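Side-chain contacts in extracellular ligand-binding receptor (Sphaerobacter thermophilus, PDB 4ZPJ), which probably binds a small solute outside the membrane and delivers it to an ABC transporter: residues A183-A186 / Y187-G191; F212-R215 / F216-G220; F273-K276 / D277-P280. All coordinates share one frame; numbering follows the deposited sequence.

Contact 1 of 3, residues A183-A186 / Y187-G191; sequences ADYA and YETLG. With ZN (zinc ion), chain E.
Y185 O receives two backbone donors: T189 N at 3.0 Å and L190 N, also at 3.0 Å, the latter in a nearly straight bond with an N-H...O angle of 165°. An i to i+4 bond sharing its acceptor with an i to i+5 bond shows the last turn of helix 180-188 widening as the helix runs out. G191, with positive phi, then turns the chain aside; a CB there would be jammed against the preceding carbonyl oxygen, so glycine suits the position. One residue earlier in the turn, E188 N still makes a straight and short helical bond to D184 O, 2.7 Å.

The same two residues that bond to Y185 O also pack against its side chain. With CG anti to the backbone N (chi1 -169°), the phenol swings along the helix toward the C-terminal turn. T189 CB lies over one ring face in a CH-pi contact, 4.0 Å from the ring centroid of Y185, while T189 CG2 reaches toward CZ. L190 branches at CG, and this atom touches Y185 CE2 at 3.7 Å. With the ring of Y185 cut back to an alanine, T189 CB loses its CH-pi partner, and the gap opened beside the last turn would probably let the L190 side chain turn.

Next to T189, E188 CG, set beside its own backbone N, lies close to D184 O, and the bend at chi2 then turns the carboxylate to a zinc ion. E188 OE1 binds the metal at 2.1 Å, while E188 OE2 stays 3.1 Å from it.

Contact 2 of 3, residues F212-R215 / F216-G220; sequences FRSR and FEQAG
E217 and R213, one helical turn apart, run side by side and point the same way, the i, i+4 salt bridge of an alpha-helix. The glutamate begins with CB 3.1 Å from R213 O, the carbonyl that also accepts the E217 backbone N-H. Its CG, beside the backbone N (chi1 -78°), stays close to R213 O, and the extended chain beyond carries CD to 3.5 Å from R213 CG, so methylenes of the arginine pad the glutamate before the charges meet. E217 OE1 lies beside the same methylenes, 3.7 Å from R213 CG. At the tip E217 OE2 accepts from R213 NH2 at 2.9 Å. The oxygen lies near the guanidinium plane, yet the two flat groups stand 75° apart and NH2 meets the syn side 33° out of the carboxylate plane, a single bond rather than a paired fork. R213 NH1 has a second acid, E226.

Three residues after E217, G220 closes the helix in a Schellman motif, its N bonded to E217 O at 3.0 Å; glycine suits the positive phi, where a CB would be jammed against the A219 carbonyl oxygen. F212 and F216 face inward, F212 CE1 touching F216 CB at 4.2 Å. They wedge helix 203-218 of this beta-alpha-beta unit against M195 of strand 194-200, with F216 also on I223 of strand 222-229 and F212 on A183 of helix 180-188.

Contact 3 of 3, residues F273-K276 / D277-P280; sequences FGLK and DSIP
The flat carbonyl group of L275 is approached by two backbone donors from different directions. S278 N stands above its plane, 63° out of it and 3.0 Å from L275 O, whereas I279 N comes almost straight on at 2.8 Å with an N-H...O angle of 166°. An i to i+3 and an i to i+4 bond thus share one oxygen, so residues 275-279 form a single helix-like turn in the loop between helix 261-272 and strand 281-283.

G274 comes just ahead of it. Its positive phi would press a CB against the preceding carbonyl oxygen, which explains the glycine. G274 O receives two weak bonds, from D277 N at 3.3 Å and from S278 OG at 3.4 Å. The serine hydroxyl can turn back that far because chi1 of 48° sets OG between its own backbone N and carbonyl carbon; a short polar side chain suits such a place. D277 CB also approaches G274 O, 3.6 Å away.

On the side facing the protein, L275 CD2 and I279 CD1 meet loosely at 4.3 Å, branched apolar groups that suit the inner side. K276 instead stretches out in an extended chain, and its NZ bonds to the carbonyls of A299 and L301. The leucine and isoleucine both rest on E244 of helix 237-246, I279 also touches V253 of strand 252-256, and L275 packs on Y270 of helix 261-272.

Contacts 1 and 2 are helix ends that pack together, their centres 10 Å apart. A salt bridge ties them, D184 OD2 to R215 NE at 2.9 Å, and A183 CA lies 3.6 Å from F212 CZ. The Y187 ring rests on the turn that leaves helix 203-218. The zinc ion held by E188 of contact 1 also lies about 4 Å from the side chain of A219 in contact 2. Contact 3 stands apart, its centre 19 Å from that of contact 1 and 23 Å from that of contact 2; another zinc ion lies about 5 Å from the side chain of L275. All three turns follow helices flanking the parallel sheet that contains strand 194-200.

Contact 1 of 3, residues A183-A186 / Y187-G191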
ATOM      1  N   ALA A 183       5.787  11.887   9.668  1.00 33.49           N
ATOM      2  CA  ALA A 183       6.637  12.167  10.807  1.00 34.89           C
ATOM      3  C   ALA A 183       7.425  13.433  10.545  1.00 38.40           C
ATOM      4  O   ALA A 183       7.598  14.252  11.448  1.00 39.40           O
ATOM      5  CB  ALA A 183       7.589  11.023  11.041  1.00 33.97           C
ATOM      6  N   ASP A 184       7.888  13.604   9.313  1.00 37.09           N
ATOM      7  CA  ASP A 184       8.461  14.914   8.915  1.00 42.18           C
ATOM      8  C   ASP A 184       7.457  16.018   9.075  1.00 41.57           C
ATOM      9  O   ASP A 184       7.777  17.055   9.600  1.00 42.32           O
ATOM     10  CB  ASP A 184       8.968  14.886   7.460  1.00 39.98           C
ATOM     11  CG  ASP A 184      10.109  13.908   7.304  1.00 45.23           C
ATOM     12  OD1 ASP A 184      11.228  14.187   7.784  1.00 59.31           O
ATOM     13  OD2 ASP A 184       9.888  12.810   6.802  1.00 52.99           O
ATOM     14  N   TYR A 185       6.241  15.794   8.604  1.00 41.93           N
ATOM     15  CA  TYR A 185       5.201  16.791   8.735  1.00 42.81           C
ATOM     16  C   TYR A 185       4.942  17.133  10.198  1.00 40.60           C
ATOM     17  O   TYR A 185       4.768  18.292  10.535  1.00 39.81           O
ATOM     18  CB  TYR A 185       3.910  16.276   8.119  1.00 44.86           C
ATOM     19  CG  TYR A 185       2.856  17.331   7.962  1.00 43.10           C
ATOM     20  CD1 TYR A 185       2.917  18.245   6.908  1.00 45.17           C
ATOM     21  CD2 TYR A 185       1.819  17.435   8.871  1.00 42.97           C
ATOM     22  CE1 TYR A 185       1.947  19.218   6.753  1.00 44.90           C
ATOM     23  CE2 TYR A 185       0.854  18.413   8.742  1.00 43.71           C
ATOM     24  CZ  TYR A 185       0.938  19.318   7.685  1.00 45.11           C
ATOM     25  OH  TYR A 185      -0.011  20.295   7.519  1.00 48.43           O
ATOM     26  N   ALA A 186       4.917  16.115  11.053  1.00 39.71           N
ATOM     27  CA  ALA A 186       4.669  16.304  12.499  1.00 38.64           C
ATOM     28  C   ALA A 186       5.732  17.198  13.143  1.00 40.57           C
ATOM     29  O   ALA A 186       5.416  18.067  13.982  1.00 41.17           O
ATOM     30  CB  ALA A 186       4.659  14.957  13.205  1.00 38.77           C
ATOM     31  N   TYR A 187       6.996  16.942  12.787  1.00 40.24           N
ATOM     32  CA  TYR A 187       8.124  17.695  13.307  1.00 40.67           C
ATOM     33  C   TYR A 187       8.193  19.084  12.672  1.00 43.37           C
ATOM     34  O   TYR A 187       8.214  20.097  13.385  1.00 43.96           O
ATOM     35  CB  TYR A 187       9.454  16.986  13.041  1.00 38.86           C
ATOM     36  CG  TYR A 187      10.600  17.627  13.814  1.00 41.19           C
ATOM     37  CD1 TYR A 187      11.341  18.690  13.289  1.00 46.60           C
ATOM     38  CD2 TYR A 187      10.950  17.168  15.064  1.00 44.12           C
ATOM     39  CE1 TYR A 187      12.388  19.260  14.026  1.00 48.20           C
ATOM     40  CE2 TYR A 187      11.974  17.727  15.789  1.00 45.62           C
ATOM     41  CZ  TYR A 187      12.678  18.774  15.268  1.00 48.25           C
ATOM     42  OH  TYR A 187      13.700  19.282  16.016  1.00 55.14           O
ATOM     43  N   GLU A 188       8.299  19.112  11.341  1.00 43.70           N
ATOM     44  CA  GLU A 188       8.596  20.357  10.607  1.00 48.04           C
ATOM     45  C   GLU A 188       7.434  21.353  10.617  1.00 46.77           C
ATOM     46  O   GLU A 188       7.653  22.515  10.807  1.00 51.01           O
ATOM     47  CB  GLU A 188       8.936  20.090   9.133  1.00 46.12           C
ATOM     48  CG  GLU A 188      10.011  19.058   8.854  1.00 49.40           C
ATOM     49  CD  GLU A 188      11.386  19.470   9.342  1.00 53.66           C
ATOM     50  OE1 GLU A 188      12.338  18.670   9.149  1.00 60.10           O
ATOM     51  OE2 GLU A 188      11.530  20.586   9.880  1.00 50.04           O
ATOM     52  N   THR A 189       6.227  20.895  10.317  1.00 45.45           N
ATOM     53  CA  THR A 189       5.051  21.777  10.208  1.00 46.94           C
ATOM     54  C   THR A 189       4.266  21.799  11.536  1.00 45.11           C
ATOM     55  O   THR A 189       4.017  22.854  12.085  1.00 45.10           O
ATOM     56  CB  THR A 189       4.171  21.317   9.039  1.00 46.29           C
ATOM     57  OG1 THR A 189       4.997  21.203   7.885  1.00 51.26           O
ATOM     58  CG2 THR A 189       2.995  22.290   8.734  1.00 48.12           C
ATOM     59  N   LEU A 190       3.929  20.654  12.100  1.00 41.67           N
ATOM     60  CA  LEU A 190       3.084  20.708  13.315  1.00 43.67           C
ATOM     61  C   LEU A 190       3.803  21.059  14.624  1.00 47.44           C
ATOM     62  O   LEU A 190       3.140  21.341  15.644  1.00 50.63           O
ATOM     63  CB  LEU A 190       2.295  19.391  13.502  1.00 41.23           C
ATOM     64  CG  LEU A 190       1.371  19.067  12.323  1.00 40.59           C
ATOM     65  CD1 LEU A 190       0.765  17.648  12.467  1.00 37.40           C
ATOM     66  CD2 LEU A 190       0.293  20.165  12.158  1.00 41.27           C
ATOM     67  N   GLY A 191       5.134  21.018  14.643  1.00 45.42           N
ATOM     68  CA  GLY A 191       5.846  21.422  15.840  1.00 45.90           C
ATOM     69  C   GLY A 191       6.002  20.367  16.912  1.00 47.36           C
ATOM     70  O   GLY A 191       6.469  20.666  18.010  1.00 47.03           O
TER
HETATM   71 ZN    ZN E 504      14.262  19.069   9.837  1.00 66.08          ZN

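Contact 2 of 3, residues F212-R215 / F216-G220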
ATOM      1  N   PHE A 212       8.245   5.072  11.195  1.00 39.69           N
ATOM      2  CA  PHE A 212       7.840   6.350  11.728  1.00 39.38           C
ATOM      3  C   PHE A 212       8.884   6.920  12.678  1.00 40.41           C
ATOM      4  O   PHE A 212       9.227   8.078  12.585  1.00 37.96           O
ATOM      5  CB  PHE A 212       6.499   6.270  12.435  1.00 39.50           C
ATOM      6  CG  PHE A 212       5.860   7.614  12.639  1.00 40.69           C
ATOM      7  CD1 PHE A 212       6.216   8.419  13.720  1.00 40.03           C
ATOM      8  CD2 PHE A 212       4.936   8.108  11.713  1.00 40.54           C
ATOM      9  CE1 PHE A 212       5.648   9.660  13.906  1.00 39.90           C
ATOM     10  CE2 PHE A 212       4.336   9.340  11.913  1.00 40.58           C
ATOM     11  CZ  PHE A 212       4.701  10.121  13.005  1.00 41.81           C
ATOM     12  N   ARG A 213       9.319   6.096  13.621  1.00 43.96           N
ATOM     13  CA  ARG A 213      10.375   6.439  14.568  1.00 47.14           C
ATOM     14  C   ARG A 213      11.623   6.966  13.866  1.00 46.98           C
ATOM     15  O   ARG A 213      12.212   7.991  14.254  1.00 44.79           O
ATOM     16  CB  ARG A 213      10.780   5.182  15.338  1.00 47.00           C
ATOM     17  CG  ARG A 213      12.022   5.340  16.186  1.00 49.06           C
ATOM     18  CD  ARG A 213      12.488   4.031  16.826  1.00 50.30           C
ATOM     19  NE  ARG A 213      11.599   3.553  17.886  1.00 49.38           N
ATOM     20  CZ  ARG A 213      11.609   3.980  19.150  1.00 51.98           C
ATOM     21  NH1 ARG A 213      10.756   3.457  20.033  1.00 49.77           N
ATOM     22  NH2 ARG A 213      12.462   4.920  19.544  1.00 53.51           N
ATOM     23  N   SER A 214      12.056   6.210  12.874  1.00 44.72           N
ATOM     24  CA  SER A 214      13.279   6.518  12.148  1.00 45.42           C
ATOM     25  C   SER A 214      13.238   7.918  11.551  1.00 42.08           C
ATOM     26  O   SER A 214      14.140   8.700  11.794  1.00 45.77           O
ATOM     27  CB  SER A 214      13.495   5.476  11.056  1.00 46.61           C
ATOM     28  OG  SER A 214      14.554   5.849  10.216  1.00 49.51           O
ATOM     29  N   ARG A 215      12.183   8.264  10.831  1.00 39.89           N
ATOM     30  CA  ARG A 215      12.070   9.621  10.298  1.00 38.72           C
ATOM     31  C   ARG A 215      11.883  10.661  11.360  1.00 39.29           C
ATOM     32  O   ARG A 215      12.348  11.794  11.204  1.00 36.86           O
ATOM     33  CB  ARG A 215      10.871   9.800   9.364  1.00 40.10           C
ATOM     34  CG  ARG A 215      10.855   9.012   8.089  1.00 41.24           C
ATOM     35  CD  ARG A 215      11.970   9.363   7.143  1.00 44.01           C
ATOM     36  NE  ARG A 215      11.946  10.740   6.697  1.00 43.24           N
ATOM     37  CZ  ARG A 215      12.766  11.209   5.760  1.00 43.24           C
ATOM     38  NH1 ARG A 215      13.648  10.402   5.201  1.00 41.11           N
ATOM     39  NH2 ARG A 215      12.717  12.495   5.393  1.00 43.78           N
ATOM     40  N   PHE A 216      11.146  10.321  12.429  1.00 40.23           N
ATOM     41  CA  PHE A 216      10.825  11.340  13.427  1.00 38.49           C
ATOM     42  C   PHE A 216      12.091  11.584  14.138  1.00 39.66           C
ATOM     43  O   PHE A 216      12.390  12.718  14.475  1.00 42.94           O
ATOM     44  CB  PHE A 216       9.657  10.905  14.345  1.00 40.76           C
ATOM     45  CG  PHE A 216       9.133  11.980  15.281  1.00 39.50           C
ATOM     46  CD1 PHE A 216       8.552  13.118  14.797  1.00 40.62           C
ATOM     47  CD2 PHE A 216       9.196  11.811  16.655  1.00 41.37           C
ATOM     48  CE1 PHE A 216       8.071  14.112  15.657  1.00 41.34           C
ATOM     49  CE2 PHE A 216       8.709  12.775  17.540  1.00 40.91           C
ATOM     50  CZ  PHE A 216       8.143  13.931  17.041  1.00 43.15           C
ATOM     51  N   GLU A 217      12.879  10.536  14.340  1.00 43.43           N
ATOM     52  CA  GLU A 217      14.152  10.657  15.071  1.00 47.97           C
ATOM     53  C   GLU A 217      15.199  11.410  14.250  1.00 46.96           C
ATOM     54  O   GLU A 217      15.895  12.237  14.781  1.00 46.84           O
ATOM     55  CB  GLU A 217      14.706   9.295  15.537  1.00 50.80           C
ATOM     56  CG  GLU A 217      13.985   8.777  16.772  1.00 54.84           C
ATOM     57  CD  GLU A 217      14.517   7.464  17.319  1.00 54.93           C
ATOM     58  OE1 GLU A 217      15.372   6.830  16.686  1.00 63.89           O
ATOM     59  OE2 GLU A 217      14.046   7.061  18.383  1.00 55.03           O
ATOM     60  N   GLN A 218      15.277  11.120  12.968  1.00 48.58           N
ATOM     61  CA  GLN A 218      16.154  11.864  12.071  1.00 51.28           C
ATOM     62  C   GLN A 218      15.842  13.333  12.006  1.00 49.69           C
ATOM     63  O   GLN A 218      16.755  14.105  11.856  1.00 48.18           O
ATOM     64  CB  GLN A 218      16.078  11.293  10.663  1.00 54.49           C
ATOM     65  CG  GLN A 218      16.734   9.927  10.596  1.00 60.27           C
ATOM     66  CD  GLN A 218      16.718   9.264   9.224  1.00 68.70           C
ATOM     67  OE1 GLN A 218      16.044   9.714   8.280  1.00 66.35           O
ATOM     68  NE2 GLN A 218      17.492   8.179   9.106  1.00 76.06           N
ATOM     69  N   ALA A 219      14.573  13.761  12.123  1.00 49.79           N
ATOM     70  CA  ALA A 219      14.306  15.216  12.131  1.00 47.13           C
ATOM     71  C   ALA A 219      14.650  15.882  13.440  1.00 48.90           C
ATOM     72  O   ALA A 219      14.621  17.117  13.523  1.00 50.71           O
ATOM     73  CB  ALA A 219      12.883  15.542  11.763  1.00 46.70           C
ATOM     74  N   GLY A 220      14.996  15.090  14.454  1.00 48.73           N
ATOM     75  CA  GLY A 220      15.277  15.628  15.787  1.00 48.39           C
ATOM     76  C   GLY A 220      14.195  15.367  16.827  1.00 48.36           C
ATOM     77  O   GLY A 220      14.304  15.853  17.926  1.00 49.14           O
TER

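Contact 3 of 3, residues F273-K276 / D277-P280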
ATOM      1  N   PHE A 273     -13.738   8.162  23.919  1.00 48.11           N
ATOM      2  CA  PHE A 273     -13.065   8.113  25.230  1.00 51.72           C
ATOM      3  C   PHE A 273     -12.506   9.492  25.579  1.00 50.87           C
ATOM      4  O   PHE A 273     -12.196   9.754  26.727  1.00 49.44           O
ATOM      5  CB  PHE A 273     -11.943   7.094  25.134  1.00 54.99           C
ATOM      6  CG  PHE A 273     -11.484   6.514  26.428  1.00 61.26           C
ATOM      7  CD1 PHE A 273     -12.255   5.579  27.096  1.00 64.62           C
ATOM      8  CD2 PHE A 273     -10.203   6.803  26.919  1.00 64.53           C
ATOM      9  CE1 PHE A 273     -11.801   5.017  28.277  1.00 68.01           C
ATOM     10  CE2 PHE A 273      -9.740   6.240  28.092  1.00 66.63           C
ATOM     11  CZ  PHE A 273     -10.540   5.342  28.775  1.00 68.92           C
ATOM     12  N   GLY A 274     -12.395  10.399  24.606  1.00 47.87           N
ATOM     13  CA  GLY A 274     -12.097  11.780  24.972  1.00 49.87           C
ATOM     14  C   GLY A 274     -10.699  12.219  24.559  1.00 50.48           C
ATOM     15  O   GLY A 274     -10.361  13.403  24.655  1.00 49.50           O
ATOM     16  N   LEU A 275      -9.910  11.272  24.059  1.00 48.47           N
ATOM     17  CA  LEU A 275      -8.543  11.575  23.657  1.00 48.55           C
ATOM     18  C   LEU A 275      -8.484  12.433  22.419  1.00 47.24           C
ATOM     19  O   LEU A 275      -7.597  13.215  22.271  1.00 49.88           O
ATOM     20  CB  LEU A 275      -7.703  10.309  23.462  1.00 46.54           C
ATOM     21  CG  LEU A 275      -7.619   9.402  24.685  1.00 51.04           C
ATOM     22  CD1 LEU A 275      -6.354   8.555  24.616  1.00 52.50           C
ATOM     23  CD2 LEU A 275      -7.610  10.174  26.005  1.00 53.89           C
ATOM     24  N   LYS A 276      -9.423  12.320  21.529  1.00 49.95           N
ATOM     25  CA  LYS A 276      -9.360  13.173  20.354  1.00 49.78           C
ATOM     26  C   LYS A 276      -9.400  14.656  20.743  1.00 55.03           C
ATOM     27  O   LYS A 276      -8.684  15.484  20.168  1.00 52.14           O
ATOM     28  CB  LYS A 276     -10.476  12.809  19.405  1.00 49.89           C
ATOM     29  CG  LYS A 276     -10.412  13.658  18.205  1.00 50.29           C
ATOM     30  CD  LYS A 276     -11.289  13.220  17.098  1.00 51.03           C
ATOM     31  CE  LYS A 276     -10.782  13.950  15.847  1.00 51.73           C
ATOM     32  NZ  LYS A 276     -11.928  14.080  14.952  1.00 53.28           N
ATOM     33  N   ASP A 277     -10.192  14.982  21.763  1.00 57.10           N
ATOM     34  CA  ASP A 277     -10.307  16.347  22.229  1.00 63.02           C
ATOM     35  C   ASP A 277      -8.997  16.876  22.817  1.00 63.29           C
ATOM     36  O   ASP A 277      -8.836  18.088  22.902  1.00 63.06           O
ATOM     37  CB  ASP A 277     -11.450  16.520  23.273  1.00 67.64           C
ATOM     38  CG  ASP A 277     -12.871  16.546  22.634  1.00 76.66           C
ATOM     39  OD1 ASP A 277     -13.030  16.173  21.444  1.00 80.85           O
ATOM     40  OD2 ASP A 277     -13.849  16.937  23.334  1.00 87.78           O
ATOM     41  N   SER A 278      -8.079  15.995  23.234  1.00 60.82           N
ATOM     42  CA  SER A 278      -6.919  16.441  24.020  1.00 60.82           C
ATOM     43  C   SER A 278      -5.541  16.051  23.504  1.00 58.09           C
ATOM     44  O   SER A 278      -4.592  16.732  23.816  1.00 59.48           O
ATOM     45  CB  SER A 278      -7.047  16.009  25.500  1.00 60.77           C
ATOM     46  OG  SER A 278      -7.399  14.648  25.611  1.00 62.99           O
ATOM     47  N   ILE A 279      -5.426  14.966  22.748  1.00 55.10           N
ATOM     48  CA  ILE A 279      -4.138  14.473  22.279  1.00 50.60           C
ATOM     49  C   ILE A 279      -4.131  14.302  20.751  1.00 46.43           C
ATOM     50  O   ILE A 279      -4.827  13.440  20.214  1.00 44.21           O
ATOM     51  CB  ILE A 279      -3.816  13.143  22.960  1.00 53.30           C
ATOM     52  CG1 ILE A 279      -3.626  13.356  24.453  1.00 56.97           C
ATOM     53  CG2 ILE A 279      -2.548  12.539  22.425  1.00 52.90           C
ATOM     54  CD1 ILE A 279      -3.799  12.067  25.236  1.00 61.30           C
ATOM     55  N   PRO A 280      -3.345  15.128  20.050  1.00 43.32           N
ATOM     56  CA  PRO A 280      -3.317  15.001  18.585  1.00 43.35           C
ATOM     57  C   PRO A 280      -2.929  13.624  18.139  1.00 39.11           C
ATOM     58  O   PRO A 280      -2.043  13.007  18.707  1.00 39.84           O
ATOM     59  CB  PRO A 280      -2.253  16.033  18.145  1.00 43.14           C
ATOM     60  CG  PRO A 280      -2.254  17.057  19.276  1.00 44.95           C
ATOM     61  CD  PRO A 280      -2.515  16.253  20.531  1.00 45.61           C
TER